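Local coordinates for proteasome activator protein PA26 (Trypanosoma brucei, PDB 1YAR) that binds the ends of the 20S proteasome as an 11S (PA28-family) activator and probably opens its gate to let substrates in, at residues E51-I56 against E71-G75. Coordinates in Å, arbitrary orientation, origin at the centre of the assembly. Residue numbers count along the deposited sequence, not the author numbering.
Sequences EAHGVI and EQLLG. Unlike the reference sequence in segment 51-56: Val55 (reference Thr).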
ATOM      1  N   GLU O  51     -19.027 -74.702 -98.296  1.00 34.70           N
ATOM      2  CA  GLU O  51     -19.698 -75.405 -99.388  1.00 37.24           C
ATOM      3  C   GLU O  51     -18.706 -76.345-100.087  1.00 36.22           C
ATOM      4  O   GLU O  51     -18.976 -77.541-100.242  1.00 36.89           O
ATOM      5  CB  GLU O  51     -20.306 -74.373-100.355  1.00 36.67           C
ATOM      6  CG  GLU O  51     -20.678 -74.883-101.739  1.00 40.62           C
ATOM      7  CD  GLU O  51     -21.355 -73.809-102.576  1.00 41.39           C
ATOM      8  OE1 GLU O  51     -22.615 -73.785-102.576  1.00 48.36           O
ATOM      9  OE2 GLU O  51     -20.641 -72.978-103.210  1.00 46.28           O
ATOM     10  N   ALA O  52     -17.552 -75.799-100.476  1.00 35.56           N
ATOM     11  CA  ALA O  52     -16.490 -76.570-101.112  1.00 34.86           C
ATOM     12  C   ALA O  52     -16.017 -77.686-100.182  1.00 34.91           C
ATOM     13  O   ALA O  52     -15.896 -78.832-100.606  1.00 34.61           O
ATOM     14  CB  ALA O  52     -15.342 -75.659-101.505  1.00 34.47           C
ATOM     15  N   HIS O  53     -15.787 -77.360 -98.907  1.00 34.45           N
ATOM     16  CA  HIS O  53     -15.391 -78.366 -97.913  1.00 35.17           C
ATOM     17  C   HIS O  53     -16.368 -79.543 -97.885  1.00 35.77           C
ATOM     18  O   HIS O  53     -15.951 -80.708 -97.853  1.00 35.21           O
ATOM     19  CB  HIS O  53     -15.305 -77.736 -96.515  1.00 35.36           C
ATOM     20  CG  HIS O  53     -14.619 -78.605 -95.511  1.00 35.76           C
ATOM     21  ND1 HIS O  53     -15.294 -79.254 -94.500  1.00 38.56           N
ATOM     22  CD2 HIS O  53     -13.321 -78.954 -95.378  1.00 36.37           C
ATOM     23  CE1 HIS O  53     -14.437 -79.957 -93.781  1.00 37.14           C
ATOM     24  NE2 HIS O  53     -13.234 -79.795 -94.294  1.00 36.92           N
ATOM     25  N   GLY O  54     -17.666 -79.231 -97.893  1.00 36.59           N
ATOM     26  CA  GLY O  54     -18.724 -80.250 -97.878  1.00 37.88           C
ATOM     27  C   GLY O  54     -18.624 -81.186 -99.068  1.00 38.95           C
ATOM     28  O   GLY O  54     -18.775 -82.398 -98.925  1.00 39.64           O
ATOM     29  N   VAL O  55     -18.347 -80.614-100.236  1.00 39.65           N
ATOM     30  CA  VAL O  55     -18.180 -81.368-101.479  1.00 40.94           C
ATOM     31  C   VAL O  55     -16.986 -82.339-101.407  1.00 41.21           C
ATOM     32  O   VAL O  55     -17.095 -83.502-101.807  1.00 41.52           O
ATOM     33  CB  VAL O  55     -18.079 -80.414-102.710  1.00 40.57           C
ATOM     34  CG1 VAL O  55     -17.853 -81.195-104.003  1.00 42.46           C
ATOM     35  CG2 VAL O  55     -19.342 -79.582-102.833  1.00 40.65           C
ATOM     36  N   ILE O  56     -15.854 -81.867-100.887  1.00 41.25           N
ATOM     37  CA  ILE O  56     -14.675 -82.723-100.739  1.00 41.35           C
ATOM     38  C   ILE O  56     -14.921 -83.841 -99.724  1.00 42.06           C
ATOM     39  O   ILE O  56     -14.604 -84.989 -99.989  1.00 41.84           O
ATOM     40  CB  ILE O  56     -13.438 -81.900-100.336  1.00 41.12           C
ATOM     41  CG1 ILE O  56     -13.202 -80.765-101.339  1.00 40.54           C
ATOM     42  CG2 ILE O  56     -12.210 -82.802-100.230  1.00 39.65           C
ATOM     43  CD1 ILE O  56     -12.530 -79.578-100.723  1.00 42.75           C
ATOM     44  N   GLU O  71     -11.141 -76.275-109.738  1.00 41.50           N
ATOM     45  CA  GLU O  71     -11.386 -74.848-109.971  1.00 42.69           C
ATOM     46  C   GLU O  71     -12.174 -74.187-108.843  1.00 41.21           C
ATOM     47  O   GLU O  71     -11.970 -73.005-108.556  1.00 41.33           O
ATOM     48  CB  GLU O  71     -12.169 -74.638-111.276  1.00 42.51           C
ATOM     49  CG  GLU O  71     -11.404 -74.905-112.561  1.00 45.61           C
ATOM     50  CD  GLU O  71     -12.332 -74.976-113.778  1.00 46.60           C
ATOM     51  OE1 GLU O  71     -12.730 -73.898-114.302  1.00 50.52           O
ATOM     52  OE2 GLU O  71     -12.674 -76.115-114.206  1.00 51.56           O
ATOM     53  N   GLN O  72     -13.100 -74.929-108.241  1.00 40.36           N
ATOM     54  CA  GLN O  72     -13.900 -74.401-107.146  1.00 39.94           C
ATOM     55  C   GLN O  72     -13.003 -73.983-105.961  1.00 38.84           C
ATOM     56  O   GLN O  72     -13.224 -72.939-105.349  1.00 38.69           O
ATOM     57  CB  GLN O  72     -14.941 -75.419-106.684  1.00 39.83           C
ATOM     58  CG  GLN O  72     -15.943 -74.849-105.668  1.00 41.23           C
ATOM     59  CD  GLN O  72     -16.856 -75.892-105.041  1.00 41.50           C
ATOM     60  OE1 GLN O  72     -16.682 -77.092-105.257  1.00 45.40           O
ATOM     61  NE2 GLN O  72     -17.831 -75.435-104.261  1.00 42.36           N
ATOM     62  N   LEU O  73     -11.993 -74.792-105.660  1.00 37.38           N
ATOM     63  CA  LEU O  73     -11.114 -74.500-104.521  1.00 36.45           C
ATOM     64  C   LEU O  73     -10.181 -73.345-104.863  1.00 35.63           C
ATOM     65  O   LEU O  73      -9.961 -72.452-104.043  1.00 35.06           O
ATOM     66  CB  LEU O  73     -10.300 -75.726-104.096  1.00 35.98           C
ATOM     67  CG  LEU O  73     -10.888 -77.123-103.870  1.00 37.25           C
ATOM     68  CD1 LEU O  73      -9.985 -77.831-102.879  1.00 35.93           C
ATOM     69  CD2 LEU O  73     -12.320 -77.163-103.391  1.00 36.09           C
ATOM     70  N   LEU O  74      -9.644 -73.368-106.081  1.00 34.59           N
ATOM     71  CA  LEU O  74      -8.875 -72.242-106.616  1.00 34.94           C
ATOM     72  C   LEU O  74      -9.663 -70.924-106.515  1.00 34.22           C
ATOM     73  O   LEU O  74      -9.118 -69.911-106.076  1.00 33.96           O
ATOM     74  CB  LEU O  74      -8.442 -72.489-108.079  1.00 35.30           C
ATOM     75  CG  LEU O  74      -7.728 -73.800-108.426  1.00 37.43           C
ATOM     76  CD1 LEU O  74      -7.594 -73.988-109.942  1.00 40.16           C
ATOM     77  CD2 LEU O  74      -6.363 -73.880-107.731  1.00 39.57           C
ATOM     78  N   GLY O  75     -10.946 -70.949-106.893  1.00 33.48           N
ATOM     79  CA  GLY O  75     -11.798 -69.754-106.816  1.00 32.12           C
ATOM     80  C   GLY O  75     -11.949 -69.221-105.395  1.00 31.73           C
ATOM     81  O   GLY O  75     -11.843 -68.008-105.164  1.00 31.78           O
TER
HETATM   82  O   HOH W   1     -17.910 -72.994-103.122  1.00 32.33           O
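Two kinds of contact join 51-56, near the C-terminal end of helix 24-57, to 71-75, the first turn of helix 71-99. The apolar one centres on Leu73: its CD2 meets Ile56 CD1 at 3.6 Å and Ala52 CB at 3.9 Å, two side chains one helical turn apart. With its small methyl, Ala52 lets the backbones close to 6.7 Å between its CA and that of Leu73. Gln72 extends its side chain across and lays its amide against Ala52, with NE2 3.6 Å from Ala52 CA in van der Waals contact. The polar link runs through water: no direct hydrogen bond crosses; instead a water accepts from Gln72 NE2 (2.7 Å) and donates to Glu51 OE2 (2.7 Å), bridging the two near the exposed edge. The segments run roughly antiparallel, with 152° between their N-to-C directions, as expected for successive long helices of the up-and-down bundle typical of 11S activators. Met197 of helix 183-226 packs on Ala52 and Ile56, and Tyr154 of helix 150-166 touches Leu73, so both neighbouring helices border the contact.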